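Local coordinates for protein GTP cyclohydrolase 1 type 2 homolog (Thermus thermophilus, PDB 2YYB) that is of unproven function but belongs to the GTP cyclohydrolase I type 2/NIF3 family and probably binds two divalent metal ions, at residues K52-E57 with G89-Y94; Q140-L145 with P153-G158; L176-D181 with F195-E200. All blocks are in the same frame, centred on the assembly; numbering follows the deposited sequence.

Contact 1: residues K52-E57 with G89-Y94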
loop_
_atom_site.group_PDB
_atom_site.type_symbol
_atom_site.label_atom_id
_atom_site.label_comp_id
_atom_site.label_asym_id
_atom_site.label_seq_id
_atom_site.Cartn_x
_atom_site.Cartn_y
_atom_site.Cartn_z
ATOM N N LYS A 52 -33.162 15.578 20.395
ATOM C CA LYS A 52 -33.336 15.447 21.838
ATOM C C LYS A 52 -32.368 16.368 22.569
ATOM O O LYS A 52 -32.728 16.969 23.579
ATOM C CB LYS A 52 -33.087 14.012 22.321
ATOM C CG LYS A 52 -34.128 12.987 21.931
ATOM C CD LYS A 52 -34.085 11.849 22.944
ATOM C CE LYS A 52 -34.923 10.649 22.533
ATOM N NZ LYS A 52 -34.277 9.912 21.403
ATOM N N ALA A 53 -31.138 16.471 22.074
ATOM C CA ALA A 53 -30.159 17.350 22.710
ATOM C C ALA A 53 -30.665 18.785 22.603
ATOM O O ALA A 53 -30.482 19.592 23.511
ATOM C CB ALA A 53 -28.806 17.220 22.040
ATOM N N LEU A 54 -31.307 19.086 21.483
ATOM C CA LEU A 54 -31.865 20.401 21.244
ATOM C C LEU A 54 -33.001 20.678 22.237
ATOM O O LEU A 54 -33.118 21.793 22.764
ATOM C CB LEU A 54 -32.409 20.491 19.813
ATOM C CG LEU A 54 -32.900 21.873 19.376
ATOM C CD1 LEU A 54 -31.719 22.789 19.304
ATOM C CD2 LEU A 54 -33.577 21.822 18.029
ATOM N N GLU A 55 -33.824 19.663 22.492
ATOM C CA GLU A 55 -34.964 19.790 23.394
ATOM C C GLU A 55 -34.543 19.942 24.850
ATOM O O GLU A 55 -35.177 20.662 25.617
ATOM C CB GLU A 55 -35.885 18.573 23.253
ATOM C CG GLU A 55 -37.157 18.638 24.103
ATOM C CD GLU A 55 -38.278 19.495 23.480
ATOM O OE1 GLU A 55 -38.008 20.658 23.066
ATOM O OE2 GLU A 55 -39.438 18.998 23.417
ATOM N N GLU A 56 -33.469 19.257 25.215
ATOM C CA GLU A 56 -32.922 19.276 26.566
ATOM C C GLU A 56 -31.911 20.406 26.740
ATOM O O GLU A 56 -31.189 20.457 27.739
ATOM C CB GLU A 56 -32.225 17.935 26.855
ATOM C CG GLU A 56 -33.142 16.717 26.878
ATOM C CD GLU A 56 -34.097 16.741 28.062
ATOM O OE1 GLU A 56 -35.301 16.424 27.866
ATOM O OE2 GLU A 56 -33.639 17.079 29.192
ATOM N N GLU A 57 -31.839 21.298 25.759
ATOM C CA GLU A 57 -30.893 22.410 25.798
ATOM C C GLU A 57 -29.450 21.981 26.120
ATOM O O GLU A 57 -28.774 22.587 26.959
ATOM C CB GLU A 57 -31.368 23.485 26.792
ATOM C CG GLU A 57 -32.724 24.101 26.414
ATOM C CD GLU A 57 -33.206 25.169 27.386
ATOM O OE1 GLU A 57 -32.680 26.308 27.345
ATOM O OE2 GLU A 57 -34.111 24.865 28.196
ATOM N N GLY A 89 -28.964 24.701 17.499
ATOM C CA GLY A 89 -28.880 24.724 18.946
ATOM C C GLY A 89 -27.546 25.093 19.558
ATOM O O GLY A 89 -27.357 24.968 20.772
ATOM N N GLY A 90 -26.617 25.557 18.735
ATOM C CA GLY A 90 -25.307 25.920 19.256
ATOM C C GLY A 90 -24.680 24.759 19.995
ATOM O O GLY A 90 -23.904 24.945 20.922
ATOM N N ILE A 91 -25.010 23.548 19.562
ATOM C CA ILE A 91 -24.520 22.324 20.187
ATOM C C ILE A 91 -23.115 21.919 19.736
ATOM O O ILE A 91 -22.835 21.860 18.541
ATOM C CB ILE A 91 -25.496 21.163 19.890
ATOM C CG1 ILE A 91 -26.875 21.511 20.444
ATOM C CG2 ILE A 91 -24.945 19.838 20.464
ATOM C CD1 ILE A 91 -27.999 20.598 19.999
ATOM N N ASN A 92 -22.236 21.658 20.699
ATOM C CA ASN A 92 -20.879 21.219 20.396
ATOM C C ASN A 92 -20.959 19.695 20.332
ATOM O O ASN A 92 -21.620 19.082 21.173
ATOM C CB ASN A 92 -19.906 21.598 21.514
ATOM C CG ASN A 92 -19.646 23.083 21.598
ATOM O OD1 ASN A 92 -18.987 23.681 20.741
ATOM N ND2 ASN A 92 -20.152 23.690 22.654
ATOM N N LEU A 93 -20.309 19.090 19.335
ATOM C CA LEU A 93 -20.302 17.632 19.188
ATOM C C LEU A 93 -18.895 17.149 19.435
ATOM O O LEU A 93 -17.979 17.510 18.683
ATOM C CB LEU A 93 -20.712 17.190 17.780
ATOM C CG LEU A 93 -20.892 15.669 17.694
ATOM C CD1 LEU A 93 -22.024 15.239 18.620
ATOM C CD2 LEU A 93 -21.186 15.239 16.276
ATOM N N TYR A 94 -18.736 16.352 20.495
ATOM C CA TYR A 94 -17.443 15.786 20.882
ATOM C C TYR A 94 -17.548 14.250 20.781
ATOM O O TYR A 94 -18.387 13.613 21.448
ATOM C CB TYR A 94 -17.089 16.193 22.317
ATOM C CG TYR A 94 -15.701 15.774 22.740
ATOM C CD1 TYR A 94 -14.613 16.603 22.517
ATOM C CD2 TYR A 94 -15.471 14.535 23.326
ATOM C CE1 TYR A 94 -13.309 16.210 22.871
ATOM C CE2 TYR A 94 -14.188 14.127 23.686
ATOM C CZ TYR A 94 -13.105 14.972 23.460
ATOM O OH TYR A 94 -11.831 14.611 23.855
#

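Contact 2: residues Q140-L145 with P153-G158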
loop_
_atom_site.group_PDB
_atom_site.type_symbol
_atom_site.label_atom_id
_atom_site.label_comp_id
_atom_site.label_asym_id
_atom_site.label_seq_id
_atom_site.Cartn_x
_atom_site.Cartn_y
_atom_site.Cartn_z
ATOM N N GLN A 140 -24.556 -17.641 35.119
ATOM C CA GLN A 140 -25.689 -16.735 35.255
ATOM C C GLN A 140 -25.228 -15.331 35.565
ATOM O O GLN A 140 -25.833 -14.585 36.335
ATOM C CB GLN A 140 -26.681 -17.237 36.284
ATOM C CG GLN A 140 -27.468 -18.429 35.742
ATOM C CD GLN A 140 -27.516 -18.453 34.214
ATOM O OE1 GLN A 140 -26.505 -18.714 33.554
ATOM N NE2 GLN A 140 -28.691 -18.177 33.652
ATOM N N VAL A 141 -24.105 -15.010 34.940
ATOM C CA VAL A 141 -23.525 -13.695 35.004
ATOM C C VAL A 141 -24.343 -13.092 33.865
ATOM O O VAL A 141 -24.310 -11.894 33.618
ATOM C CB VAL A 141 -22.031 -13.716 34.623
ATOM C CG1 VAL A 141 -21.344 -14.879 35.302
ATOM C CG2 VAL A 141 -21.871 -13.804 33.117
ATOM N N ALA A 142 -25.073 -13.973 33.178
ATOM C CA ALA A 142 -25.940 -13.606 32.067
ATOM C C ALA A 142 -27.143 -12.886 32.637
ATOM O O ALA A 142 -27.862 -12.183 31.932
ATOM C CB ALA A 142 -26.397 -14.845 31.328
ATOM N N ASP A 143 -27.367 -13.073 33.927
ATOM C CA ASP A 143 -28.484 -12.423 34.573
ATOM C C ASP A 143 -28.092 -11.052 35.104
ATOM O O ASP A 143 -28.865 -10.106 34.991
ATOM C CB ASP A 143 -29.024 -13.334 35.660
ATOM C CG ASP A 143 -29.632 -14.588 35.079
ATOM O OD1 ASP A 143 -30.838 -14.562 34.746
ATOM O OD2 ASP A 143 -28.892 -15.591 34.920
ATOM N N ARG A 144 -26.894 -10.927 35.666
ATOM C CA ARG A 144 -26.470 -9.621 36.150
ATOM C C ARG A 144 -26.523 -8.696 34.928
ATOM O O ARG A 144 -27.056 -7.579 34.980
ATOM C CB ARG A 144 -25.051 -9.685 36.727
ATOM C CG ARG A 144 -24.912 -10.636 37.909
ATOM C CD ARG A 144 -23.526 -10.555 38.547
ATOM N NE ARG A 144 -23.265 -11.662 39.469
ATOM C CZ ARG A 144 -22.084 -11.913 40.040
ATOM N NH1 ARG A 144 -21.037 -11.135 39.794
ATOM N NH2 ARG A 144 -21.939 -12.960 40.847
ATOM N N LEU A 145 -25.990 -9.193 33.816
ATOM C CA LEU A 145 -25.991 -8.449 32.570
ATOM C C LEU A 145 -27.402 -7.986 32.266
ATOM O O LEU A 145 -27.661 -6.795 32.152
ATOM C CB LEU A 145 -25.480 -9.339 31.438
ATOM C CG LEU A 145 -24.022 -9.148 31.008
ATOM C CD1 LEU A 145 -23.209 -8.539 32.141
ATOM C CD2 LEU A 145 -23.442 -10.482 30.553
ATOM N N PRO A 153 -29.357 -11.203 27.720
ATOM C CA PRO A 153 -28.318 -11.391 26.699
ATOM C C PRO A 153 -28.347 -12.742 25.989
ATOM O O PRO A 153 -29.044 -13.666 26.399
ATOM C CB PRO A 153 -27.026 -11.191 27.484
ATOM C CG PRO A 153 -27.367 -11.746 28.808
ATOM C CD PRO A 153 -28.760 -11.205 29.068
ATOM N N LEU A 154 -27.592 -12.828 24.902
ATOM C CA LEU A 154 -27.486 -14.052 24.128
ATOM C C LEU A 154 -26.235 -14.713 24.679
ATOM O O LEU A 154 -25.198 -14.063 24.863
ATOM C CB LEU A 154 -27.307 -13.738 22.644
ATOM C CG LEU A 154 -27.036 -14.911 21.699
ATOM C CD1 LEU A 154 -28.239 -15.827 21.655
ATOM C CD2 LEU A 154 -26.711 -14.386 20.308
ATOM N N VAL A 155 -26.342 -16.000 24.976
ATOM C CA VAL A 155 -25.204 -16.710 25.511
ATOM C C VAL A 155 -24.924 -17.944 24.681
ATOM O O VAL A 155 -25.839 -18.689 24.332
ATOM C CB VAL A 155 -25.426 -17.063 27.020
ATOM C CG1 VAL A 155 -26.869 -16.797 27.403
ATOM C CG2 VAL A 155 -25.033 -18.512 27.311
ATOM N N HIS A 156 -23.650 -18.113 24.340
ATOM C CA HIS A 156 -23.167 -19.246 23.566
ATOM C C HIS A 156 -22.179 -19.991 24.459
ATOM O O HIS A 156 -21.031 -19.566 24.631
ATOM C CB HIS A 156 -22.461 -18.773 22.285
ATOM C CG HIS A 156 -23.401 -18.340 21.199
ATOM N ND1 HIS A 156 -22.971 -17.705 20.055
ATOM C CD2 HIS A 156 -24.745 -18.471 21.075
ATOM C CE1 HIS A 156 -24.010 -17.468 19.271
ATOM N NE2 HIS A 156 -25.098 -17.921 19.868
ATOM N N GLN A 157 -22.637 -21.093 25.039
ATOM C CA GLN A 157 -21.787 -21.872 25.918
ATOM C C GLN A 157 -21.131 -23.027 25.196
ATOM O O GLN A 157 -21.780 -24.008 24.864
ATOM C CB GLN A 157 -22.591 -22.415 27.100
ATOM C CG GLN A 157 -21.764 -23.319 27.988
ATOM C CD GLN A 157 -22.557 -23.991 29.087
ATOM O OE1 GLN A 157 -22.000 -24.792 29.833
ATOM N NE2 GLN A 157 -23.853 -23.669 29.205
ATOM N N GLY A 158 -19.837 -22.912 24.960
ATOM C CA GLY A 158 -19.134 -23.979 24.280
ATOM C C GLY A 158 -18.235 -24.659 25.284
ATOM O O GLY A 158 -17.887 -25.844 25.150
#

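Contact 3: residues L176-D181 with F195-E200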
loop_
_atom_site.group_PDB
_atom_site.type_symbol
_atom_site.label_atom_id
_atom_site.label_comp_id
_atom_site.label_asym_id
_atom_site.label_seq_id
_atom_site.Cartn_x
_atom_site.Cartn_y
_atom_site.Cartn_z
ATOM N N LEU A 176 -11.968 -10.176 17.774
ATOM C CA LEU A 176 -10.959 -10.578 18.764
ATOM C C LEU A 176 -11.098 -12.015 19.291
ATOM O O LEU A 176 -10.286 -12.453 20.103
ATOM C CB LEU A 176 -10.982 -9.626 19.963
ATOM C CG LEU A 176 -10.355 -8.230 19.839
ATOM C CD1 LEU A 176 -10.862 -7.327 20.981
ATOM C CD2 LEU A 176 -8.832 -8.349 19.864
ATOM N N LEU A 177 -12.117 -12.740 18.835
ATOM C CA LEU A 177 -12.357 -14.112 19.279
ATOM C C LEU A 177 -11.125 -15.018 19.365
ATOM O O LEU A 177 -10.872 -15.630 20.397
ATOM C CB LEU A 177 -13.388 -14.778 18.374
ATOM C CG LEU A 177 -14.462 -15.578 19.106
ATOM C CD1 LEU A 177 -15.158 -14.681 20.102
ATOM C CD2 LEU A 177 -15.463 -16.120 18.118
ATOM N N PRO A 178 -10.341 -15.106 18.281
ATOM C CA PRO A 178 -9.137 -15.936 18.214
ATOM C C PRO A 178 -8.099 -15.753 19.311
ATOM O O PRO A 178 -7.322 -16.667 19.585
ATOM C CB PRO A 178 -8.581 -15.610 16.834
ATOM C CG PRO A 178 -9.017 -14.204 16.624
ATOM C CD PRO A 178 -10.448 -14.283 17.063
ATOM N N LYS A 179 -8.081 -14.584 19.942
ATOM C CA LYS A 179 -7.116 -14.316 21.003
ATOM C C LYS A 179 -7.709 -14.504 22.404
ATOM O O LYS A 179 -6.982 -14.567 23.393
ATOM C CB LYS A 179 -6.564 -12.898 20.842
ATOM C CG LYS A 179 -5.772 -12.683 19.550
ATOM C CD LYS A 179 -5.266 -11.249 19.434
ATOM C CE LYS A 179 -4.121 -11.116 18.422
ATOM N NZ LYS A 179 -4.526 -11.415 17.009
ATOM N N VAL A 180 -9.030 -14.612 22.482
ATOM C CA VAL A 180 -9.702 -14.794 23.762
ATOM C C VAL A 180 -9.134 -15.995 24.488
ATOM O O VAL A 180 -9.122 -17.104 23.954
ATOM C CB VAL A 180 -11.221 -15.012 23.578
ATOM C CG1 VAL A 180 -11.859 -15.348 24.906
ATOM C CG2 VAL A 180 -11.858 -13.763 23.004
ATOM N N ASP A 181 -8.672 -15.778 25.712
ATOM C CA ASP A 181 -8.108 -16.866 26.492
ATOM C C ASP A 181 -8.649 -16.882 27.933
ATOM O O ASP A 181 -7.910 -17.126 28.889
ATOM C CB ASP A 181 -6.581 -16.748 26.476
ATOM C CG ASP A 181 -6.064 -15.642 27.387
ATOM O OD1 ASP A 181 -6.698 -14.571 27.470
ATOM O OD2 ASP A 181 -5.005 -15.847 28.016
ATOM N N PHE A 195 -19.773 -18.162 14.834
ATOM C CA PHE A 195 -20.546 -19.189 15.504
ATOM C C PHE A 195 -19.769 -20.494 15.743
ATOM O O PHE A 195 -19.411 -20.810 16.873
ATOM C CB PHE A 195 -21.794 -19.503 14.697
ATOM C CG PHE A 195 -22.779 -20.340 15.436
ATOM C CD1 PHE A 195 -23.545 -19.784 16.457
ATOM C CD2 PHE A 195 -22.919 -21.687 15.144
ATOM C CE1 PHE A 195 -24.442 -20.562 17.178
ATOM C CE2 PHE A 195 -23.810 -22.473 15.859
ATOM C CZ PHE A 195 -24.574 -21.908 16.879
ATOM N N HIS A 196 -19.509 -21.251 14.683
ATOM C CA HIS A 196 -18.815 -22.525 14.820
ATOM C C HIS A 196 -17.482 -22.466 15.532
ATOM O O HIS A 196 -17.156 -23.353 16.323
ATOM C CB HIS A 196 -18.671 -23.190 13.449
ATOM C CG HIS A 196 -19.986 -23.583 12.852
ATOM N ND1 HIS A 196 -20.744 -24.621 13.354
ATOM C CD2 HIS A 196 -20.729 -23.016 11.870
ATOM C CE1 HIS A 196 -21.896 -24.672 12.709
ATOM N NE2 HIS A 196 -21.912 -23.709 11.804
ATOM N N GLU A 197 -16.711 -21.419 15.277
ATOM C CA GLU A 197 -15.425 -21.312 15.936
ATOM C C GLU A 197 -15.637 -21.244 17.464
ATOM O O GLU A 197 -14.957 -21.935 18.230
ATOM C CB GLU A 197 -14.678 -20.079 15.442
ATOM C CG GLU A 197 -13.255 -20.047 15.923
ATOM C CD GLU A 197 -12.636 -18.663 15.872
ATOM O OE1 GLU A 197 -11.543 -18.485 16.464
ATOM O OE2 GLU A 197 -13.239 -17.765 15.241
ATOM N N THR A 198 -16.591 -20.422 17.895
ATOM C CA THR A 198 -16.896 -20.288 19.309
ATOM C C THR A 198 -17.142 -21.634 20.031
ATOM O O THR A 198 -16.632 -21.856 21.125
ATOM C CB THR A 198 -18.125 -19.389 19.512
ATOM O OG1 THR A 198 -17.763 -18.042 19.241
ATOM C CG2 THR A 198 -18.636 -19.472 20.923
ATOM N N PHE A 199 -17.926 -22.523 19.440
ATOM C CA PHE A 199 -18.171 -23.793 20.097
ATOM C C PHE A 199 -17.005 -24.772 19.963
ATOM O O PHE A 199 -16.552 -25.350 20.954
ATOM C CB PHE A 199 -19.460 -24.419 19.578
ATOM C CG PHE A 199 -20.689 -23.643 19.962
ATOM C CD1 PHE A 199 -21.158 -22.600 19.154
ATOM C CD2 PHE A 199 -21.338 -23.898 21.169
ATOM C CE1 PHE A 199 -22.245 -21.824 19.543
ATOM C CE2 PHE A 199 -22.430 -23.121 21.563
ATOM C CZ PHE A 199 -22.878 -22.084 20.750
ATOM N N GLU A 200 -16.504 -24.932 18.745
ATOM C CA GLU A 200 -15.407 -25.836 18.495
ATOM C C GLU A 200 -14.228 -25.557 19.385
ATOM O O GLU A 200 -13.478 -26.463 19.725
ATOM C CB GLU A 200 -14.989 -25.754 17.043
ATOM C CG GLU A 200 -15.991 -26.379 16.138
ATOM C CD GLU A 200 -15.548 -26.346 14.715
ATOM O OE1 GLU A 200 -14.332 -26.516 14.482
ATOM O OE2 GLU A 200 -16.407 -26.160 13.831
#

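Contact 1: residues K52-E57 with G89-Y94
I91 reaches the last turn of helix 47-55 with the end of its side chain. Its CD1 lies 4.0 Å from A53 CB and 3.9 Å from the backbone N of L54. CG1 of I91 stands anti to the carbonyl carbon (chi1 -60°), and the chain runs on extended through chi2 of 169°. This carries CD1 across to the helix. A53 and I91 are buried, and both also lie on L61 of strand 60-63.

L54 makes the second apolar touch. Its CD1 sits 3.5 Å from G89 CA and 4.4 Å from I91 CD1. G89 thus offers bare backbone to the leucine methyl.

The two segments pack a helix end against the lead-in to strand 92-95, which runs parallel to 60-63. Strand 39-42, helix 47-55 and strand 60-63 form one beta-alpha-beta crossover. Strand 60-63, helix 77-88 and strand 92-95 form the next. Helix 47-55 and helix 77-88, which ends just before G89, both close in Schellman motifs. E57 is the C-prime residue of the first and G90 of the second.

No hydrogen bond joins the segments. Backbone bonds of N92 with D59 and L61 tie the strand to its neighbour.

Contact 2: residues Q140-L145 with P153-G158
P153 meets helix 141-147 with the CG and CD corner of its ring. The apolar part of the contact is built around this ring. CG lies 4.1 Å from A142 CB and 4.0 Å from L145 CB. A142 and L145 are three positions apart, so their CB atoms come from successive turns on one side of the helix. The proline CG therefore touches both. L145 uses its CB here rather than its methyl ends. With its chi1 at -100°, CG and both methyls lie further from the proline ring than CB does.

V155 adds a looser touch further along the strand. Its CG1 is 4.4 Å from A142 CB. P153 and V155 alternate with L154, so both direct their side chains to the helix. L154 points away from it. A142 thus has P153 and V155 as its two neighbours on the strand segment.

The backbone takes part through A142 O. This oxygen lies 3.2 Å from CD of P153 and at the same distance from its CG. These are contacts of a carbonyl with ring carbons. No hydrogen bond links the two segments.

The surroundings extend the apolar cluster. L145, P153 and V155 all lie on I206 of strand 204-207. The strand itself is tied to that neighbour by backbone hydrogen bonds of L154 with Y207 and H156 with V205.

Helix 141-147 and strand 154-157 follow each other in the chain, joined by a short connection. Within this chain the strand is an outermost one of the four-stranded mixed sheet, and it runs antiparallel to 204-207. The arrangement is that of a helix laid on one face of a mixed beta sheet, as in alpha/beta folds.

Contact 3: residues L176-D181 with F195-E200
L177 leads the contact from the 3-10 turn, with its CD2 branch directed at helix 195-200. CD2 lies 3.2 Å from T198 OG1 and 4.0 Å from E197 OE2. The leucine crosses the T198 side chain at about a right angle. It runs alongside E197 in the opposite direction. T198 OG1 is hydrogen-bonded to the carbonyl O of V194, one turn back. Its chi1 of -73° sets OG1 beside the backbone N, where it reaches that oxygen and faces L177 CD2. L177 is buried and also rests on V194 and on F185 of strand 184-187.

Strands 184-187 and 204-207 are parallel neighbours joined through helix 195-200, a beta-alpha-beta crossover. The 3-10 turn lies in the preceding connection, between strands 166-169 and 184-187.

P178 comes next and meets the carboxylate of E197. Its CA lies 3.9 Å from E197 OE1, and its CB is 4.1 Å from the same oxygen. The glutamate chain is extended, which brings the carboxylate to the turn. OE1 has its strongest partner in R201, by a salt bridge; its touch on P178 is only van der Waals. The helix lies at a subunit interface, where E200 OE1 forms a salt bridge with R82 of a neighbouring subunit.

The three contacts follow one another along the chain. Contact 1 closes before contact 2 opens, and contact 2 closes before contact 3 opens. Contact 1 belongs to the five-stranded mixed sheet. Contacts 2 and 3 belong to the four-stranded one, on the opposite side of the chain's centre. The centres of contacts 1 and 2 are about 36 Å apart, those of 1 and 3 about 41 Å. The centres of contacts 2 and 3 are about 16 Å apart, and their atoms touch. H156 of strand 154-157 meets the rings of F195 and F199 on helix 195-200. The contacts therefore fall on two different sheets, all away from the predicted metal sites.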